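Long-range contacts in alginate biosynthesis protein AlgX (Pseudomonas aeruginosa, PDB 4KNC), which takes part in the O-acetylation of the exopolysaccharide alginate and protects the polymer from degradation as it crosses the periplasm: residues Ala357-Ser362 with Leu415-Pro420; Glu340-Ser345 with Val429-Cys434; Tyr361-Val366 with Asp422-Leu427; Arg68-Glu73 with Arg311-Leu316. One frame throughout, in Å; residues are numbered along the deposited sequence.

Contact 1: Ala357-Ser362 with Leu415-Pro420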
loop_
_atom_site.group_PDB
_atom_site.type_symbol
_atom_site.label_atom_id
_atom_site.label_comp_id
_atom_site.label_asym_id
_atom_site.label_seq_id
_atom_site.Cartn_x
_atom_site.Cartn_y
_atom_site.Cartn_z
ATOM N N ALA A 357 13.647 12.186 -12.555
ATOM C CA ALA A 357 12.614 12.940 -13.264
ATOM C C ALA A 357 11.448 13.347 -12.355
ATOM O O ALA A 357 11.010 12.571 -11.495
ATOM C CB ALA A 357 12.090 12.131 -14.443
ATOM N N ASP A 358 10.947 14.562 -12.579
ATOM C CA ASP A 358 9.877 15.161 -11.792
ATOM C C ASP A 358 8.874 15.797 -12.748
ATOM O O ASP A 358 9.231 16.679 -13.525
ATOM C CB ASP A 358 10.455 16.238 -10.861
ATOM C CG ASP A 358 9.509 16.610 -9.727
ATOM O OD1 ASP A 358 8.274 16.549 -9.925
ATOM O OD2 ASP A 358 10.003 16.960 -8.633
ATOM N N VAL A 359 7.619 15.370 -12.681
ATOM C CA VAL A 359 6.661 15.671 -13.748
ATOM C C VAL A 359 5.256 16.019 -13.245
ATOM O O VAL A 359 4.673 15.275 -12.470
ATOM C CB VAL A 359 6.524 14.453 -14.694
ATOM C CG1 VAL A 359 5.441 14.689 -15.727
ATOM C CG2 VAL A 359 7.852 14.135 -15.356
ATOM N N THR A 360 4.688 17.125 -13.719
ATOM C CA THR A 360 3.393 17.578 -13.225
ATOM C C THR A 360 2.376 17.964 -14.303
ATOM O O THR A 360 2.548 18.960 -15.010
ATOM C CB THR A 360 3.561 18.766 -12.272
ATOM O OG1 THR A 360 4.386 18.378 -11.165
ATOM C CG2 THR A 360 2.200 19.227 -11.765
ATOM N N TYR A 361 1.312 17.170 -14.411
ATOM C CA TYR A 361 0.161 17.499 -15.260
ATOM C C TYR A 361 -0.554 18.766 -14.795
ATOM O O TYR A 361 -0.577 19.077 -13.604
ATOM C CB TYR A 361 -0.862 16.367 -15.246
ATOM C CG TYR A 361 -0.511 15.171 -16.091
ATOM C CD1 TYR A 361 -0.298 15.298 -17.457
ATOM C CD2 TYR A 361 -0.422 13.906 -15.527
ATOM C CE1 TYR A 361 0.010 14.201 -18.234
ATOM C CE2 TYR A 361 -0.112 12.803 -16.293
ATOM C CZ TYR A 361 0.099 12.954 -17.646
ATOM O OH TYR A 361 0.405 11.848 -18.408
ATOM N N SER A 362 -1.161 19.484 -15.733
ATOM C CA SER A 362 -1.953 20.654 -15.374
ATOM C C SER A 362 -3.279 20.244 -14.728
ATOM O O SER A 362 -3.858 21.000 -13.955
ATOM C CB SER A 362 -2.182 21.564 -16.589
ATOM O OG SER A 362 -2.723 20.852 -17.687
ATOM N N LEU A 415 13.235 13.017 -23.022
ATOM C CA LEU A 415 12.034 12.506 -22.394
ATOM C C LEU A 415 10.821 12.917 -23.221
ATOM O O LEU A 415 10.657 14.099 -23.556
ATOM C CB LEU A 415 11.880 13.026 -20.963
ATOM C CG LEU A 415 10.493 12.758 -20.350
ATOM C CD1 LEU A 415 10.262 11.273 -20.132
ATOM C CD2 LEU A 415 10.282 13.527 -19.049
ATOM N N GLU A 416 9.976 11.932 -23.526
ATOM C CA GLU A 416 8.784 12.121 -24.330
ATOM C C GLU A 416 7.579 11.605 -23.571
ATOM O O GLU A 416 7.681 10.639 -22.813
ATOM C CB GLU A 416 8.889 11.342 -25.644
ATOM C CG GLU A 416 9.991 11.790 -26.576
ATOM C CD GLU A 416 10.064 10.933 -27.835
ATOM O OE1 GLU A 416 10.596 11.416 -28.856
ATOM O OE2 GLU A 416 9.589 9.777 -27.804
ATOM N N ILE A 417 6.424 12.219 -23.798
ATOM C CA ILE A 417 5.229 11.817 -23.072
ATOM C C ILE A 417 4.023 11.520 -23.973
ATOM O O ILE A 417 3.531 12.390 -24.684
ATOM C CB ILE A 417 4.862 12.853 -21.991
ATOM C CG1 ILE A 417 5.947 12.873 -20.913
ATOM C CG2 ILE A 417 3.490 12.543 -21.391
ATOM C CD1 ILE A 417 5.619 13.713 -19.715
ATOM N N GLU A 418 3.552 10.279 -23.926
ATOM C CA GLU A 418 2.348 9.900 -24.661
ATOM C C GLU A 418 1.107 10.491 -23.980
ATOM O O GLU A 418 0.908 10.308 -22.779
ATOM C CB GLU A 418 2.234 8.374 -24.729
ATOM C CG GLU A 418 1.167 7.856 -25.677
ATOM C CD GLU A 418 1.636 7.838 -27.119
ATOM O OE1 GLU A 418 2.732 7.300 -27.388
ATOM O OE2 GLU A 418 0.909 8.366 -27.986
ATOM N N ALA A 419 0.275 11.196 -24.746
ATOM C CA ALA A 419 -0.937 11.814 -24.205
ATOM C C ALA A 419 -1.902 10.784 -23.593
ATOM O O ALA A 419 -2.002 9.654 -24.065
ATOM C CB ALA A 419 -1.639 12.640 -25.278
ATOM N N PRO A 420 -2.601 11.175 -22.519
ATOM C CA PRO A 420 -3.538 10.291 -21.807
ATOM C C PRO A 420 -4.808 9.978 -22.602
ATOM O O PRO A 420 -5.247 10.806 -23.403
ATOM C CB PRO A 420 -3.898 11.099 -20.554
ATOM C CG PRO A 420 -2.812 12.135 -20.432
ATOM C CD PRO A 420 -2.409 12.458 -21.822
#
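Val359 lies across from Ile417, and Tyr361 across from Pro420, where strands 357-361 and 415-418 pass with an angle of 34° between their N-to-C directions and their axes come within 11.0 Å. The strands belong to two different four-stranded antiparallel sheets that face each other in a beta-sandwich, the core of the carbohydrate-binding module. At this spacing the backbones cannot bond to one another, and side chains fill the gap. In strand 357-361 the odd-numbered residues Ala357, Val359 and Tyr361 point inward, while Asp358 faces the other way and forms a salt bridge with Arg396; Leu415 and Ile417 are the inward residues of the opposing strand. Val359 and Ile417 meet tip to tip: CG1 of the valine, anti to its own backbone N (chi1 175°), comes within 4.1 Å of CD1 of the isoleucine. Branched aliphatic residues suit these places, being at ease in a strand and fully apolar. The second methyl of Val359, CG2, turns to Leu415 and lies at a looser 4.5 Å from its CD2. Beyond the valine, Tyr361 is long enough to reach across the layer to Pro420. The buried hydroxyl of Tyr361 is satisfied by a hydrogen bond with the carbonyl O of Glu368. Pro420 approaches this end of the ring obliquely, its CG 4.1 Å from Tyr361 CZ and 3.8 Å from Tyr361 OH.

Contact 2: Glu340-Ser345 with Val429-Cys434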
loop_
_atom_site.group_PDB
_atom_site.type_symbol
_atom_site.label_atom_id
_atom_site.label_comp_id
_atom_site.label_asym_id
_atom_site.label_seq_id
_atom_site.Cartn_x
_atom_site.Cartn_y
_atom_site.Cartn_z
ATOM N N GLU A 340 7.481 15.177 -27.432
ATOM C CA GLU A 340 8.834 15.380 -26.928
ATOM C C GLU A 340 8.762 16.472 -25.874
ATOM O O GLU A 340 8.338 17.588 -26.168
ATOM C CB GLU A 340 9.785 15.829 -28.048
ATOM N N VAL A 341 9.166 16.161 -24.648
ATOM C CA VAL A 341 9.030 17.120 -23.554
ATOM C C VAL A 341 10.360 17.751 -23.139
ATOM O O VAL A 341 10.439 18.963 -22.925
ATOM C CB VAL A 341 8.348 16.487 -22.327
ATOM C CG1 VAL A 341 8.089 17.543 -21.268
ATOM C CG2 VAL A 341 7.049 15.820 -22.736
ATOM N N LEU A 342 11.405 16.936 -23.020
ATOM C CA LEU A 342 12.719 17.475 -22.679
ATOM C C LEU A 342 13.763 16.935 -23.637
ATOM O O LEU A 342 13.799 15.733 -23.917
ATOM C CB LEU A 342 13.095 17.124 -21.249
ATOM C CG LEU A 342 12.106 17.558 -20.169
ATOM C CD1 LEU A 342 12.500 16.965 -18.833
ATOM C CD2 LEU A 342 12.054 19.070 -20.084
ATOM N N LEU A 343 14.594 17.832 -24.155
ATOM C CA LEU A 343 15.648 17.453 -25.087
ATOM C C LEU A 343 16.978 18.016 -24.608
ATOM O O LEU A 343 17.153 19.232 -24.521
ATOM C CB LEU A 343 15.325 17.946 -26.509
ATOM C CG LEU A 343 16.247 17.554 -27.677
ATOM C CD1 LEU A 343 16.234 16.047 -27.923
ATOM C CD2 LEU A 343 15.895 18.311 -28.965
ATOM N N ASN A 344 17.905 17.120 -24.275
ATOM C CA ASN A 344 19.284 17.481 -23.962
ATOM C C ASN A 344 20.029 17.941 -25.227
ATOM O O ASN A 344 21.052 17.363 -25.607
ATOM C CB ASN A 344 19.983 16.270 -23.332
ATOM C CG ASN A 344 21.386 16.582 -22.816
ATOM O OD1 ASN A 344 21.843 17.730 -22.836
ATOM N ND2 ASN A 344 22.075 15.547 -22.344
ATOM N N SER A 345 19.516 18.986 -25.876
ATOM C CA SER A 345 20.089 19.470 -27.141
ATOM C C SER A 345 21.508 20.036 -27.023
ATOM O O SER A 345 22.218 20.142 -28.019
ATOM C CB SER A 345 19.166 20.502 -27.799
ATOM O OG SER A 345 18.916 21.591 -26.928
ATOM N N VAL A 429 1.703 19.869 -19.501
ATOM C CA VAL A 429 2.562 19.125 -18.588
ATOM C C VAL A 429 3.881 19.854 -18.366
ATOM O O VAL A 429 4.410 20.512 -19.277
ATOM C CB VAL A 429 2.800 17.671 -19.075
ATOM C CG1 VAL A 429 3.660 17.649 -20.332
ATOM C CG2 VAL A 429 3.426 16.831 -17.973
ATOM N N GLN A 430 4.388 19.750 -17.141
ATOM C CA GLN A 430 5.641 20.383 -16.745
ATOM C C GLN A 430 6.656 19.324 -16.321
ATOM O O GLN A 430 6.438 18.603 -15.354
ATOM C CB GLN A 430 5.381 21.360 -15.590
ATOM C CG GLN A 430 6.567 21.601 -14.652
ATOM C CD GLN A 430 7.697 22.367 -15.310
ATOM O OE1 GLN A 430 7.466 23.236 -16.148
ATOM N NE2 GLN A 430 8.930 22.049 -14.930
ATOM N N ALA A 431 7.772 19.225 -17.031
ATOM C CA ALA A 431 8.769 18.222 -16.659
ATOM C C ALA A 431 10.139 18.807 -16.333
ATOM O O ALA A 431 10.542 19.835 -16.877
ATOM C CB ALA A 431 8.883 17.157 -17.732
ATOM N N SER A 432 10.853 18.126 -15.447
ATOM C CA SER A 432 12.153 18.581 -14.986
ATOM C C SER A 432 13.033 17.402 -14.606
ATOM O O SER A 432 12.547 16.372 -14.140
ATOM C CB SER A 432 11.992 19.525 -13.795
ATOM O OG SER A 432 11.344 20.720 -14.198
ATOM N N ILE A 433 14.332 17.569 -14.808
ATOM C CA ILE A 433 15.303 16.513 -14.562
ATOM C C ILE A 433 16.371 17.064 -13.637
ATOM O O ILE A 433 16.929 18.129 -13.895
ATOM C CB ILE A 433 15.979 16.074 -15.881
ATOM C CG1 ILE A 433 15.010 15.241 -16.717
ATOM C CG2 ILE A 433 17.233 15.262 -15.614
ATOM C CD1 ILE A 433 14.757 13.888 -16.146
ATOM N N CYS A 434 16.662 16.339 -12.564
ATOM C CA CYS A 434 17.605 16.828 -11.569
ATOM C C CYS A 434 18.600 15.778 -11.099
ATOM O O CYS A 434 18.374 14.558 -11.209
ATOM C CB CYS A 434 16.871 17.403 -10.351
ATOM S SG CYS A 434 15.813 16.205 -9.490
#
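Val341 and Ala431 bring the two backbones closest, their CA atoms 7.0 Å apart; strands 340-343 and 429-434 run with 26° between their N-to-C directions, and their axes approach to 7.3 Å. Ala431 CB is met by two larger side chains, Val341 CG1 at 3.6 Å and Leu342 CD1 at 3.8 Å. A residue as small as alanine suits this spot, where the strands draw together. Leu342 then bridges to the next inward residue, its CD1 lying 3.7 Å from Ile433 CG1 as the two side chains cross obliquely. The other leucine methyl, CD2, rests 3.6 Å from the carbonyl O of Ala431. That two successive residues both turn toward one strand is explained by a classic beta bulge: Val341 and Leu342 both face Leu415 on the neighbouring strand of their own sheet. The bulge lies at the margin of the beta-sandwich, since 338-343 is an outermost strand of its sheet, while 428-435 lies inside the other one. On the far side of strand 429-434, Ser432 turns away from this apolar layer, and its OG is hydrogen-bonded with Ser329 OG. At the end of the same segment, Cys434 SG is joined by a disulfide to Cys321.

Contact 3: Tyr361-Val366 with Asp422-Leu427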
loop_
_atom_site.group_PDB
_atom_site.type_symbol
_atom_site.label_atom_id
_atom_site.label_comp_id
_atom_site.label_asym_id
_atom_site.label_seq_id
_atom_site.Cartn_x
_atom_site.Cartn_y
_atom_site.Cartn_z
ATOM N N TYR A 361 1.312 17.170 -14.411
ATOM C CA TYR A 361 0.161 17.499 -15.260
ATOM C C TYR A 361 -0.554 18.766 -14.795
ATOM O O TYR A 361 -0.577 19.077 -13.604
ATOM C CB TYR A 361 -0.862 16.367 -15.246
ATOM C CG TYR A 361 -0.511 15.171 -16.091
ATOM C CD1 TYR A 361 -0.298 15.298 -17.457
ATOM C CD2 TYR A 361 -0.422 13.906 -15.527
ATOM C CE1 TYR A 361 0.010 14.201 -18.234
ATOM C CE2 TYR A 361 -0.112 12.803 -16.293
ATOM C CZ TYR A 361 0.099 12.954 -17.646
ATOM O OH TYR A 361 0.405 11.848 -18.408
ATOM N N SER A 362 -1.161 19.484 -15.733
ATOM C CA SER A 362 -1.953 20.654 -15.374
ATOM C C SER A 362 -3.279 20.244 -14.728
ATOM O O SER A 362 -3.858 21.000 -13.955
ATOM C CB SER A 362 -2.182 21.564 -16.589
ATOM O OG SER A 362 -2.723 20.852 -17.687
ATOM N N ASP A 363 -3.740 19.035 -15.037
ATOM C CA ASP A 363 -4.994 18.512 -14.504
ATOM C C ASP A 363 -4.731 17.325 -13.569
ATOM O O ASP A 363 -4.316 16.249 -14.016
ATOM C CB ASP A 363 -5.904 18.088 -15.660
ATOM C CG ASP A 363 -7.318 17.752 -15.217
ATOM O OD1 ASP A 363 -7.546 17.551 -14.004
ATOM O OD2 ASP A 363 -8.205 17.682 -16.100
ATOM N N PRO A 364 -4.998 17.514 -12.265
ATOM C CA PRO A 364 -4.730 16.519 -11.215
ATOM C C PRO A 364 -5.541 15.242 -11.378
ATOM O O PRO A 364 -5.327 14.292 -10.623
ATOM C CB PRO A 364 -5.166 17.233 -9.929
ATOM C CG PRO A 364 -5.169 18.687 -10.269
ATOM C CD PRO A 364 -5.570 18.754 -11.713
ATOM N N SER A 365 -6.457 15.213 -12.342
ATOM C CA SER A 365 -7.301 14.040 -12.543
ATOM C C SER A 365 -6.703 13.099 -13.582
ATOM O O SER A 365 -7.346 12.136 -14.004
ATOM C CB SER A 365 -8.720 14.447 -12.954
ATOM O OG SER A 365 -8.725 15.040 -14.244
ATOM N N VAL A 366 -5.474 13.383 -14.005
ATOM C CA VAL A 366 -4.803 12.506 -14.955
ATOM C C VAL A 366 -3.942 11.477 -14.223
ATOM O O VAL A 366 -2.828 11.776 -13.776
ATOM C CB VAL A 366 -3.948 13.286 -15.965
ATOM C CG1 VAL A 366 -3.397 12.326 -17.008
ATOM C CG2 VAL A 366 -4.781 14.376 -16.630
ATOM N N ASP A 422 -8.075 9.468 -22.397
ATOM C CA ASP A 422 -9.152 10.455 -22.430
ATOM C C ASP A 422 -8.655 11.805 -21.940
ATOM O O ASP A 422 -9.143 12.340 -20.946
ATOM C CB ASP A 422 -10.343 9.994 -21.583
ATOM C CG ASP A 422 -11.077 8.816 -22.196
ATOM O OD1 ASP A 422 -11.099 8.704 -23.442
ATOM O OD2 ASP A 422 -11.633 8.001 -21.431
ATOM N N MET A 423 -7.681 12.354 -22.653
ATOM C CA MET A 423 -7.043 13.601 -22.258
ATOM C C MET A 423 -7.995 14.802 -22.233
ATOM O O MET A 423 -8.668 15.088 -23.226
ATOM C CB MET A 423 -5.860 13.892 -23.181
ATOM C CG MET A 423 -5.313 15.285 -23.030
ATOM S SD MET A 423 -3.974 15.640 -24.168
ATOM C CE MET A 423 -4.029 17.428 -24.131
ATOM N N PRO A 424 -8.051 15.505 -21.087
ATOM C CA PRO A 424 -8.773 16.777 -20.959
ATOM C C PRO A 424 -8.253 17.804 -21.963
ATOM O O PRO A 424 -7.059 17.809 -22.255
ATOM C CB PRO A 424 -8.433 17.228 -19.534
ATOM C CG PRO A 424 -8.126 15.972 -18.805
ATOM C CD PRO A 424 -7.464 15.073 -19.807
ATOM N N GLN A 425 -9.129 18.655 -22.487
ATOM C CA GLN A 425 -8.703 19.652 -23.463
ATOM C C GLN A 425 -7.907 20.760 -22.784
ATOM O O GLN A 425 -8.203 21.152 -21.651
ATOM C CB GLN A 425 -9.895 20.226 -24.243
ATOM C CG GLN A 425 -10.823 21.117 -23.434
ATOM C CD GLN A 425 -12.137 21.382 -24.145
ATOM O OE1 GLN A 425 -12.485 20.693 -25.105
ATOM N NE2 GLN A 425 -12.875 22.381 -23.674
ATOM N N GLY A 426 -6.882 21.244 -23.477
ATOM C CA GLY A 426 -6.013 22.273 -22.942
ATOM C C GLY A 426 -4.881 21.714 -22.102
ATOM O O GLY A 426 -3.923 22.429 -21.811
ATOM N N LEU A 427 -4.992 20.437 -21.728
ATOM C CA LEU A 427 -4.053 19.782 -20.805
ATOM C C LEU A 427 -2.587 19.984 -21.166
ATOM O O LEU A 427 -2.161 19.686 -22.286
ATOM C CB LEU A 427 -4.339 18.279 -20.697
ATOM C CG LEU A 427 -3.440 17.483 -19.735
ATOM C CD1 LEU A 427 -3.658 17.930 -18.311
ATOM C CD2 LEU A 427 -3.670 15.982 -19.843
#
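Leu427 packs against Val366, Asp363 and Ser362 where two loops meet at one end of the beta-sandwich, one linking strands 355-361 and 368-375, the other strands 412-418 and 428-435. Each loop holds a beta turn, type I from Asp363 to Val366 and type II from Pro424 to Leu427. The packed side belongs to the leucine, whose CG, anti to the backbone N (chi1 -179°), is carried toward the 361-366 loop. From there its two methyls part company: CD2 meets Val366 CG2 tip to tip at 3.8 Å, while CD1 lies 3.5 Å from Asp363 CB. Val366 also lays CG1 over one face of the Tyr361 ring, 3.4 Å above its plane and offset toward the rim, so a branched residue here serves both neighbours. Toward solvent the partners become polar: exposed Ser362 has OG 3.1 Å from Leu427 CD1 and hydrogen-bonded with Glu428 N. Gly426 supplies the positive phi (86°) of the type II turn, and Pro424 brings CG to 3.2 Å from Asp363 OD2. The other carboxylate oxygen closes an Asx turn: Asp363 OD1 accepts from Ser365 N at 3.1 Å and from Ser365 OG at 2.8 Å, both arriving over the same face of the carboxylate, about 50° out of its plane.

Contact 4: Arg68-Glu73 with Arg311-Leu316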
loop_
_atom_site.group_PDB
_atom_site.type_symbol
_atom_site.label_atom_id
_atom_site.label_comp_id
_atom_site.label_asym_id
_atom_site.label_seq_id
_atom_site.Cartn_x
_atom_site.Cartn_y
_atom_site.Cartn_z
ATOM N N ARG A 68 14.730 -3.502 1.803
ATOM C CA ARG A 68 15.817 -2.996 2.663
ATOM C C ARG A 68 16.327 -1.620 2.210
ATOM O O ARG A 68 16.523 -0.721 3.027
ATOM C CB ARG A 68 16.963 -4.014 2.768
ATOM C CG ARG A 68 18.336 -3.437 3.112
ATOM C CD ARG A 68 18.413 -2.808 4.513
ATOM N NE ARG A 68 18.433 -3.769 5.616
ATOM C CZ ARG A 68 18.675 -3.434 6.886
ATOM N NH1 ARG A 68 18.676 -4.359 7.837
ATOM N NH2 ARG A 68 18.926 -2.170 7.209
ATOM N N ALA A 69 16.516 -1.450 0.904
ATOM C CA ALA A 69 16.956 -0.170 0.368
ATOM C C ALA A 69 15.977 0.956 0.703
ATOM O O ALA A 69 16.389 2.054 1.102
ATOM C CB ALA A 69 17.152 -0.271 -1.151
ATOM N N LEU A 70 14.681 0.690 0.529
ATOM C CA LEU A 70 13.667 1.689 0.850
ATOM C C LEU A 70 13.670 2.023 2.338
ATOM O O LEU A 70 13.639 3.200 2.720
ATOM C CB LEU A 70 12.276 1.220 0.415
ATOM C CG LEU A 70 11.116 2.145 0.804
ATOM C CD1 LEU A 70 11.346 3.544 0.214
ATOM C CD2 LEU A 70 9.777 1.571 0.357
ATOM N N ARG A 71 13.710 0.987 3.173
ATOM C CA ARG A 71 13.800 1.183 4.621
ATOM C C ARG A 71 14.982 2.084 4.971
ATOM O O ARG A 71 14.860 2.982 5.803
ATOM C CB ARG A 71 13.906 -0.162 5.358
ATOM C CG ARG A 71 14.074 -0.071 6.879
ATOM C CD ARG A 71 15.564 -0.013 7.284
ATOM N NE ARG A 71 15.751 0.136 8.725
ATOM C CZ ARG A 71 16.835 0.678 9.274
ATOM N NH1 ARG A 71 17.812 1.126 8.495
ATOM N NH2 ARG A 71 16.938 0.784 10.595
ATOM N N ASP A 72 16.122 1.845 4.326
ATOM C CA ASP A 72 17.328 2.613 4.630
ATOM C C ASP A 72 17.182 4.058 4.217
ATOM O O ASP A 72 17.490 4.959 4.989
ATOM C CB ASP A 72 18.560 2.001 3.970
ATOM C CG ASP A 72 19.025 0.752 4.670
ATOM O OD1 ASP A 72 18.692 0.577 5.867
ATOM O OD2 ASP A 72 19.730 -0.049 4.029
ATOM N N GLU A 73 16.709 4.279 2.998
ATOM C CA GLU A 73 16.435 5.640 2.563
ATOM C C GLU A 73 15.519 6.374 3.557
ATOM O O GLU A 73 15.810 7.504 3.954
ATOM C CB GLU A 73 15.848 5.646 1.152
ATOM C CG GLU A 73 15.863 7.002 0.479
ATOM C CD GLU A 73 17.269 7.557 0.307
ATOM O OE1 GLU A 73 18.251 6.781 0.374
ATOM O OE2 GLU A 73 17.392 8.782 0.109
ATOM N N ARG A 311 11.258 2.577 -8.072
ATOM C CA ARG A 311 11.739 3.707 -8.876
ATOM C C ARG A 311 11.035 5.037 -8.561
ATOM O O ARG A 311 11.593 6.112 -8.770
ATOM C CB ARG A 311 11.615 3.401 -10.370
ATOM C CG ARG A 311 12.487 2.250 -10.810
ATOM C CD ARG A 311 12.404 2.054 -12.303
ATOM N NE ARG A 311 12.974 3.173 -13.043
ATOM C CZ ARG A 311 12.887 3.287 -14.363
ATOM N NH1 ARG A 311 12.252 2.352 -15.055
ATOM N NH2 ARG A 311 13.427 4.325 -14.993
ATOM N N GLN A 312 9.804 4.962 -8.077
ATOM C CA GLN A 312 9.113 6.145 -7.585
ATOM C C GLN A 312 9.419 6.384 -6.096
ATOM O O GLN A 312 9.806 7.485 -5.694
ATOM C CB GLN A 312 7.607 5.999 -7.800
ATOM C CG GLN A 312 7.194 5.928 -9.255
ATOM C CD GLN A 312 5.746 5.558 -9.417
ATOM O OE1 GLN A 312 4.849 6.398 -9.259
ATOM N NE2 GLN A 312 5.496 4.283 -9.718
ATOM N N ALA A 313 9.256 5.348 -5.278
ATOM C CA ALA A 313 9.373 5.521 -3.830
ATOM C C ALA A 313 10.734 6.049 -3.392
ATOM O O ALA A 313 10.795 6.965 -2.572
ATOM C CB ALA A 313 9.021 4.235 -3.094
ATOM N N MET A 314 11.811 5.499 -3.955
ATOM C CA MET A 314 13.162 5.917 -3.572
ATOM C C MET A 314 13.406 7.431 -3.715
ATOM O O MET A 314 13.708 8.091 -2.726
ATOM C CB MET A 314 14.249 5.085 -4.284
ATOM C CG MET A 314 14.299 3.637 -3.839
ATOM S SD MET A 314 14.825 3.478 -2.119
ATOM C CE MET A 314 16.607 3.581 -2.337
ATOM N N PRO A 315 13.258 7.991 -4.930
ATOM C CA PRO A 315 13.485 9.439 -5.035
ATOM C C PRO A 315 12.404 10.278 -4.364
ATOM O O PRO A 315 12.635 11.455 -4.097
ATOM C CB PRO A 315 13.450 9.684 -6.545
ATOM C CG PRO A 315 12.562 8.582 -7.065
ATOM C CD PRO A 315 12.940 7.399 -6.243
ATOM N N LEU A 316 11.238 9.697 -4.113
ATOM C CA LEU A 316 10.174 10.433 -3.436
ATOM C C LEU A 316 10.526 10.778 -1.983
ATOM O O LEU A 316 10.017 11.760 -1.428
ATOM C CB LEU A 316 8.849 9.669 -3.503
ATOM C CG LEU A 316 8.072 9.899 -4.797
ATOM C CD1 LEU A 316 6.831 9.020 -4.816
ATOM C CD2 LEU A 316 7.708 11.365 -4.905
#
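Met314 carries this contact, laying its thioether against helix 68-73 beside Leu70. SD sits 3.7 Å from Leu70 CA, against the helix backbone itself, and CE reaches the carbonyl O of Ala69 at 3.8 Å. The methionine chain bends at chi2 (-67°) and again at chi3 (-82°), the second turn placing CE near Ala69. The small side chain of Ala69 lets the methyl come in, its CB 4.1 Å from Met314 CE. Leu70 and Met314 slide past each other in opposite directions, and Leu70 CD1 continues to Ala313, ending 4.1 Å from its CB. On the next turn Glu73 contributes only its aliphatic part, with CB 4.1 Å from Met314 SD. The helices behind these groups run nearly parallel, 19° apart, with axes 9.7 Å from each other. Helix 311-316 is kinked at Pro315, which has no N-H to give to the preceding turn. On helix 68-73, Arg68 NH2 meets the syn lone pair of Asp72 OD1 at 3.1 Å, with the oxygen in the guanidinium plane, whereas Arg71 NH1 comes nearly along the C-O axis. Between the helices the contact is van der Waals in kind, much of it between side-chain carbon or sulfur and helix backbone: a flexible thioether can follow that uneven surface, and the one charged residue here, Glu73, takes part through CB and CG and keeps its carboxylate for a salt bridge with Arg76.

Contacts 1, 2 and 3 all lie in the C-terminal carbohydrate-binding module, whereas contact 4 pairs helices 61-76 and 307-316, both of the SGNH hydrolase-like domain. Contact 4 closes first along the chain; contacts 1 and 3 are then nested inside the loop closed by contact 2. The centres of contacts 1 and 2 are about 9 Å apart, and both join the same two antiparallel sheets. Contact 3, about 11 Å from contact 1 between centres, shares Tyr361 and Ser362 with it and closes one end of the sandwich. Contact 4 stands about 22 Å from contact 1 between centres. Helix 307-316 also touches strands 380-386 and 396-400 of the module, so contact 4 lies where the two domains meet.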